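Local structure of poly(ADP-ribose) glycohydrolase (3SIG) at residues A133-H136 / R137-D140; V189-I192 / G193-L196; H267-F270 / A271-F274. The protein probably cleaves the ribose-ribose bonds of poly(ADP-ribose) to release ADP-ribose, the ligand bound in this structure. All coordinates share one frame; numbering follows the deposited sequence.

Overall arrangement
Each contact is a local one between successive turns of one helix, with their centres about 19 to 20 Å from the centre of the chain, on different helices that do not touch at these points. Contact 1, at the end of helix 129-138, is the surface one: a water and a left-handed residue matter more there than apolar packing. Contact 2 opens helix 189-209 and contact 3 closes helix 265-273; both are partly buried, with apolar side chains turned into the protein and an arginine laid back along the outer side. They share a neighbour, helix 229-240, although their centres are 19 Å apart. Chemistry follows place: aliphatic packing in contact 2, paired phenylalanines beside strand 66-70 in contact 3.

Contact 1: residues A133-H136 / R137-D140; sequences AFHH and RQRD
The carbonyl oxygen His135 O accepts two hydrogen bonds: Arg139 N reaches it at 3.1 Å with an N-H...O angle of 164°, and water 1 donates to it at 2.9 Å. The same water accepts from Asp140 N at 3.0 Å, so one solvent molecule ties the chain beyond the helix back to its last turn. Earlier in that turn, Arg137 N bonds to Ala133 O at 3.0 Å. The arginine side chain starts back alongside this carbonyl, CG lying anti to its own carbonyl carbon (chi1 -65°), and brings Arg137 CD to 3.2 Å from Ala133 O. Gln138 takes another course: it stretches out extended past the Phe134 ring, where its CD sits obliquely 3.9 Å from Phe134 CE1. The buried imidazole of His135 is held through NE2 by Ser144 and, weakly, through ND1 by the carbonyl of Ala97, while His136 ND1 turns back to Tyr132 O. Arg139 then leaves the helical region with a positive phi of 49°. This left-handed residue is a common way to end an alpha-helix, and here it closes helix 129-138 on the surface of the macrodomain-related catalytic fold.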
loop_
_atom_site.group_PDB
_atom_site.type_symbol
_atom_site.label_atom_id
_atom_site.label_comp_id
_atom_site.label_asym_id
_atom_site.label_seq_id
_atom_site.Cartn_x
_atom_site.Cartn_y
_atom_site.Cartn_z
ATOM N N ALA A 133 -12.697 -5.229 -12.065
ATOM C CA ALA A 133 -13.421 -5.318 -13.340
ATOM C C ALA A 133 -13.155 -4.107 -14.237
ATOM O O ALA A 133 -12.970 -4.246 -15.449
ATOM C CB ALA A 133 -14.918 -5.481 -13.110
ATOM N N PHE A 134 -13.129 -2.917 -13.646
ATOM C CA PHE A 134 -12.833 -1.723 -14.425
ATOM C C PHE A 134 -11.512 -1.873 -15.151
ATOM O O PHE A 134 -11.403 -1.588 -16.338
ATOM C CB PHE A 134 -12.790 -0.475 -13.543
ATOM C CG PHE A 134 -12.466 0.764 -14.316
ATOM C CD1 PHE A 134 -11.150 1.140 -14.501
ATOM C CD2 PHE A 134 -13.463 1.510 -14.932
ATOM C CE1 PHE A 134 -10.838 2.259 -15.249
ATOM C CE2 PHE A 134 -13.145 2.627 -15.674
ATOM C CZ PHE A 134 -11.830 2.993 -15.825
ATOM N N HIS A 135 -10.473 -2.276 -14.442
ATOM C CA HIS A 135 -9.166 -2.375 -15.077
ATOM C C HIS A 135 -9.074 -3.508 -16.085
ATOM O O HIS A 135 -8.457 -3.357 -17.145
ATOM C CB HIS A 135 -8.039 -2.450 -14.043
ATOM C CG HIS A 135 -7.914 -1.200 -13.236
ATOM N ND1 HIS A 135 -7.991 -1.183 -11.858
ATOM C CD2 HIS A 135 -7.775 0.087 -13.617
ATOM C CE1 HIS A 135 -7.904 0.066 -11.433
ATOM N NE2 HIS A 135 -7.778 0.854 -12.482
ATOM N N HIS A 136 -9.739 -4.626 -15.809
ATOM C CA HIS A 136 -9.732 -5.719 -16.755
ATOM C C HIS A 136 -10.336 -5.302 -18.072
ATOM O O HIS A 136 -9.839 -5.685 -19.140
ATOM C CB HIS A 136 -10.492 -6.915 -16.205
ATOM C CG HIS A 136 -9.630 -7.811 -15.387
ATOM N ND1 HIS A 136 -9.497 -7.680 -14.022
ATOM C CD2 HIS A 136 -8.789 -8.807 -15.756
ATOM C CE1 HIS A 136 -8.653 -8.588 -13.578
ATOM N NE2 HIS A 136 -8.206 -9.287 -14.608
ATOM N N ARG A 137 -11.416 -4.528 -18.018
ATOM C CA ARG A 137 -12.094 -4.101 -19.238
ATOM C C ARG A 137 -11.367 -2.957 -19.917
ATOM O O ARG A 137 -11.448 -2.802 -21.120
ATOM C CB ARG A 137 -13.533 -3.684 -18.918
ATOM C CG ARG A 137 -14.388 -4.849 -18.420
ATOM C CD ARG A 137 -15.507 -4.419 -17.463
ATOM N NE ARG A 137 -16.647 -3.816 -18.154
ATOM C CZ ARG A 137 -17.846 -3.620 -17.609
ATOM N NH1 ARG A 137 -18.079 -3.985 -16.352
ATOM N NH2 ARG A 137 -18.821 -3.066 -18.319
ATOM N N GLN A 138 -10.664 -2.140 -19.145
ATOM C CA GLN A 138 -9.953 -0.978 -19.669
ATOM C C GLN A 138 -8.767 -1.400 -20.527
ATOM O O GLN A 138 -8.504 -0.784 -21.586
ATOM C CB GLN A 138 -9.437 -0.132 -18.496
ATOM C CG GLN A 138 -8.558 1.062 -18.936
ATOM C CD GLN A 138 -7.898 1.778 -17.771
ATOM O OE1 GLN A 138 -7.877 3.016 -17.727
ATOM N NE2 GLN A 138 -7.363 1.018 -16.837
ATOM N N ARG A 139 -8.045 -2.417 -20.065
ATOM C CA ARG A 139 -6.884 -2.946 -20.764
ATOM C C ARG A 139 -5.915 -1.849 -21.188
ATOM O O ARG A 139 -5.534 -1.754 -22.350
ATOM C CB ARG A 139 -7.333 -3.763 -22.001
ATOM C CG ARG A 139 -7.901 -5.153 -21.659
ATOM C CD ARG A 139 -8.480 -5.871 -22.896
ATOM N NE ARG A 139 -7.483 -6.001 -23.951
ATOM C CZ ARG A 139 -6.717 -7.071 -24.151
ATOM N NH1 ARG A 139 -6.839 -8.147 -23.376
ATOM N NH2 ARG A 139 -5.827 -7.068 -25.141
ATOM N N ASP A 140 -5.532 -1.010 -20.252
ATOM C CA ASP A 140 -4.510 -0.013 -20.511
ATOM C C ASP A 140 -3.574 0.030 -19.335
ATOM O O ASP A 140 -4.009 0.231 -18.203
ATOM C CB ASP A 140 -5.140 1.353 -20.686
ATOM C CG ASP A 140 -4.165 2.353 -21.225
ATOM O OD1 ASP A 140 -4.411 2.916 -22.314
ATOM O OD2 ASP A 140 -3.127 2.552 -20.615
HETATM O O HOH W 1 -6.287 -1.457 -17.384
#

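Contact 2: residues V189-I192 / G193-L196; sequences VEEI and GRVL
Gly193 begins the second turn by giving its N-H to Val189 O at 2.9 Å, an acceptor that also takes a bond from Gln231 NE2 of helix 229-240. Next comes Arg194, whose backbone N bonds to Glu190 O. Its side chain leaves with CG anti to the carbonyl carbon (chi1 -69°) and runs extended as far as NE, back toward the start of the helix, so that Arg194 CG passes 3.3 Å from Glu190 O and one face of the guanidinium lies over that same oxygen. Neither end of the group meets a carboxylate: Arg194 NH2 lies 3.8 Å from Glu190 CB, and Glu191 CG lies at the edge of the guanidinium, in its plane, 3.6 Å from Arg194 NH1. Glu191 OE2 stays 5.5 Å from Arg194 NH1, too far for a salt bridge. That carboxylate is turned instead to the helix start, where OE1 accepts from Thr188 N, as in one half of a capping box. Helix 189-209 is the main helix of the connection between strands 163-175 and 214-217, two parallel strands of the mixed macrodomain sheet with 90-94 between them, so the turn belongs to a beta-alpha-beta crossover. Val195 follows, bonding through its N to Glu191 O with a nearly straight N-H...O angle of 162°; its CG2 rests 3.4 Å from the same oxygen, and its side chain also touches Leu142. Leu196 completes the turn with its N on Ile192 O. Its side chain crosses that of Ile192 at a slant, Leu196 CD1 meeting Ile192 CG2 at 3.9 Å, and both residues lean on Gln231, with Leu196 continuing onto Val232 and Thr235.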
loop_
_atom_site.group_PDB
_atom_site.type_symbol
_atom_site.label_atom_id
_atom_site.label_comp_id
_atom_site.label_asym_id
_atom_site.label_seq_id
_atom_site.Cartn_x
_atom_site.Cartn_y
_atom_site.Cartn_z
ATOM N N VAL A 189 8.375 10.488 -20.707
ATOM C CA VAL A 189 8.734 10.671 -19.304
ATOM C C VAL A 189 7.743 11.604 -18.656
ATOM O O VAL A 189 7.269 11.351 -17.537
ATOM C CB VAL A 189 10.173 11.232 -19.193
ATOM C CG1 VAL A 189 10.514 11.626 -17.748
ATOM C CG2 VAL A 189 11.182 10.190 -19.698
ATOM N N GLU A 190 7.406 12.680 -19.348
ATOM C CA GLU A 190 6.531 13.700 -18.798
ATOM C C GLU A 190 5.081 13.220 -18.682
ATOM O O GLU A 190 4.413 13.559 -17.699
ATOM C CB GLU A 190 6.622 14.973 -19.641
ATOM C CG GLU A 190 8.019 15.655 -19.559
ATOM C CD GLU A 190 9.145 14.905 -20.297
ATOM O OE1 GLU A 190 8.868 14.224 -21.316
ATOM O OE2 GLU A 190 10.296 14.999 -19.821
ATOM N N GLU A 191 4.609 12.426 -19.629
ATOM C CA GLU A 191 3.279 11.846 -19.541
ATOM C C GLU A 191 3.196 10.945 -18.315
ATOM O O GLU A 191 2.218 11.012 -17.543
ATOM C CB GLU A 191 2.945 11.013 -20.780
ATOM C CG GLU A 191 2.433 11.793 -21.973
ATOM C CD GLU A 191 2.129 10.879 -23.159
ATOM O OE1 GLU A 191 3.066 10.262 -23.700
ATOM O OE2 GLU A 191 0.944 10.751 -23.533
ATOM N N ILE A 192 4.199 10.094 -18.104
ATOM C CA ILE A 192 4.201 9.208 -16.948
ATOM C C ILE A 192 4.276 10.068 -15.698
ATOM O O ILE A 192 3.588 9.785 -14.721
ATOM C CB ILE A 192 5.387 8.240 -17.003
ATOM C CG1 ILE A 192 5.229 7.292 -18.189
ATOM C CG2 ILE A 192 5.528 7.431 -15.717
ATOM C CD1 ILE A 192 4.063 6.386 -18.044
ATOM N N GLY A 193 5.084 11.131 -15.708
ATOM C CA GLY A 193 5.197 11.982 -14.543
ATOM C C GLY A 193 3.870 12.631 -14.179
ATOM O O GLY A 193 3.530 12.746 -13.003
ATOM N N ARG A 194 3.120 13.073 -15.168
ATOM C CA ARG A 194 1.819 13.681 -14.923
ATOM C C ARG A 194 0.849 12.666 -14.321
ATOM O O ARG A 194 0.101 12.995 -13.377
ATOM C CB ARG A 194 1.249 14.287 -16.214
ATOM C CG ARG A 194 1.998 15.516 -16.707
ATOM C CD ARG A 194 1.287 16.123 -17.920
ATOM N NE ARG A 194 2.207 16.800 -18.836
ATOM C CZ ARG A 194 2.701 16.260 -19.949
ATOM N NH1 ARG A 194 2.370 15.026 -20.306
ATOM N NH2 ARG A 194 3.527 16.958 -20.716
ATOM N N VAL A 195 0.852 11.443 -14.834
ATOM C CA VAL A 195 -0.006 10.393 -14.301
ATOM C C VAL A 195 0.388 10.099 -12.835
ATOM O O VAL A 195 -0.461 10.030 -11.944
ATOM C CB VAL A 195 0.065 9.115 -15.162
ATOM C CG1 VAL A 195 -0.651 7.986 -14.463
ATOM C CG2 VAL A 195 -0.559 9.379 -16.515
ATOM N N LEU A 196 1.678 9.984 -12.562
ATOM C CA LEU A 196 2.157 9.700 -11.208
ATOM C C LEU A 196 1.785 10.819 -10.251
ATOM O O LEU A 196 1.333 10.550 -9.145
ATOM C CB LEU A 196 3.676 9.542 -11.197
ATOM C CG LEU A 196 4.194 8.207 -11.732
ATOM C CD1 LEU A 196 5.689 8.337 -11.975
ATOM C CD2 LEU A 196 3.929 7.066 -10.791
#

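Contact 3: residues H267-F270 / A271-F274; sequences HAAF and ARRF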
loop_
_atom_site.group_PDB
_atom_site.type_symbol
_atom_site.label_atom_id
_atom_site.label_comp_id
_atom_site.label_asym_id
_atom_site.label_seq_id
_atom_site.Cartn_x
_atom_site.Cartn_y
_atom_site.Cartn_z
ATOM N N HIS A 267 15.919 2.341 -2.677
ATOM C CA HIS A 267 16.151 2.993 -1.416
ATOM C C HIS A 267 17.091 4.156 -1.620
ATOM O O HIS A 267 16.861 5.241 -1.083
ATOM C CB HIS A 267 16.694 2.019 -0.368
ATOM C CG HIS A 267 17.120 2.700 0.892
ATOM N ND1 HIS A 267 18.395 3.197 1.063
ATOM C CD2 HIS A 267 16.436 3.023 2.018
ATOM C CE1 HIS A 267 18.478 3.793 2.239
ATOM N NE2 HIS A 267 17.307 3.697 2.840
ATOM N N ALA A 268 18.135 3.951 -2.398
ATOM C CA ALA A 268 19.097 5.016 -2.641
ATOM C C ALA A 268 18.455 6.253 -3.264
ATOM O O ALA A 268 18.795 7.372 -2.908
ATOM C CB ALA A 268 20.224 4.503 -3.513
ATOM N N ALA A 269 17.523 6.079 -4.193
ATOM C CA ALA A 269 16.882 7.216 -4.852
ATOM C C ALA A 269 16.064 8.025 -3.858
ATOM O O ALA A 269 16.081 9.253 -3.889
ATOM C CB ALA A 269 15.991 6.741 -5.986
ATOM N N PHE A 270 15.362 7.343 -2.968
ATOM C CA PHE A 270 14.582 8.044 -1.958
ATOM C C PHE A 270 15.478 8.702 -0.911
ATOM O O PHE A 270 15.227 9.852 -0.520
ATOM C CB PHE A 270 13.539 7.122 -1.312
ATOM C CG PHE A 270 12.297 6.979 -2.146
ATOM C CD1 PHE A 270 11.149 7.700 -1.844
ATOM C CD2 PHE A 270 12.291 6.177 -3.276
ATOM C CE1 PHE A 270 10.024 7.580 -2.657
ATOM C CE2 PHE A 270 11.180 6.095 -4.083
ATOM C CZ PHE A 270 10.047 6.789 -3.763
ATOM N N ALA A 271 16.556 8.026 -0.510
ATOM C CA ALA A 271 17.501 8.590 0.458
ATOM C C ALA A 271 18.114 9.861 -0.091
ATOM O O ALA A 271 18.283 10.840 0.628
ATOM C CB ALA A 271 18.598 7.578 0.811
ATOM N N ARG A 272 18.438 9.863 -1.375
ATOM C CA ARG A 272 19.025 11.043 -1.993
ATOM C C ARG A 272 18.054 12.206 -1.993
ATOM O O ARG A 272 18.410 13.349 -1.737
ATOM C CB ARG A 272 19.455 10.748 -3.426
ATOM C CG ARG A 272 20.735 9.918 -3.488
ATOM C CD ARG A 272 21.346 9.909 -4.882
ATOM N NE ARG A 272 20.517 9.200 -5.848
ATOM C CZ ARG A 272 20.505 7.878 -6.000
ATOM N NH1 ARG A 272 21.281 7.105 -5.248
ATOM N NH2 ARG A 272 19.722 7.328 -6.906
ATOM N N ARG A 273 16.800 11.930 -2.302
ATOM C CA ARG A 273 15.859 13.027 -2.467
ATOM C C ARG A 273 15.388 13.581 -1.126
ATOM O O ARG A 273 15.182 14.798 -1.023
ATOM C CB ARG A 273 14.654 12.576 -3.306
ATOM C CG ARG A 273 13.607 13.672 -3.591
ATOM C CD ARG A 273 14.275 14.817 -4.352
ATOM N NE ARG A 273 13.469 16.027 -4.531
ATOM C CZ ARG A 273 13.372 17.009 -3.639
ATOM N NH1 ARG A 273 13.963 16.907 -2.461
ATOM N NH2 ARG A 273 12.635 18.079 -3.907
ATOM N N PHE A 274 15.235 12.735 -0.120
ATOM C CA PHE A 274 14.649 13.140 1.155
ATOM C C PHE A 274 15.640 13.116 2.311
ATOM O O PHE A 274 15.288 13.542 3.414
ATOM C CB PHE A 274 13.460 12.249 1.496
ATOM C CG PHE A 274 12.291 12.410 0.559
ATOM C CD1 PHE A 274 11.432 13.500 0.690
ATOM C CD2 PHE A 274 12.045 11.490 -0.442
ATOM C CE1 PHE A 274 10.359 13.651 -0.153
ATOM C CE2 PHE A 274 10.991 11.637 -1.303
ATOM C CZ PHE A 274 10.140 12.713 -1.173
#
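Four consecutive backbone bonds tie residues 267-270 to 271-274, beginning with Ala271 N to His267 O at 2.9 Å and ending with Phe274 N to Phe270 O, also at 2.9 Å. Of the two between, that from Arg273 N to Ala269 O is longer, 3.2 Å, and more bent, with an N-H...O angle of 147°. These are the last turns of helix 265-273, the C-terminal helix of a macrodomain-type alpha/beta fold, packed beside the outermost strand 66-70 and against helix 229-240. On the outer side Arg272 doubles back, its chain bent at chi3 (-67°), and lays one guanidinium face over the preceding turn. Ala268 O and Ala269 CA both sit beneath that face, set toward its rim, while Arg272 NH1 comes to 3.3 Å from Ala268 CB. This is flat packing on the backbone; the angle is too poor for NH1 to bond to Ala268 O. Arg273 points another way and forms a salt bridge through NE with Glu234. The inner side is aromatic: Phe270 and Phe274 lie side by side and point the same way, Phe270 CD1 meeting Phe274 CE2 at 4.0 Å. Phe255 joins them, stacked on Phe274 and meeting Phe270 at a slant, and Val69 of the edge strand touches both. With an alanine in place of Phe274, Phe255 would probably lose its stacking partner and a gap would open beside Phe270, between strand 66-70 and helix 229-240. The Phe274 ring also turns its edge to the carbonyl that its own N-H engages, placing CD2 3.6 Å from Phe270 O.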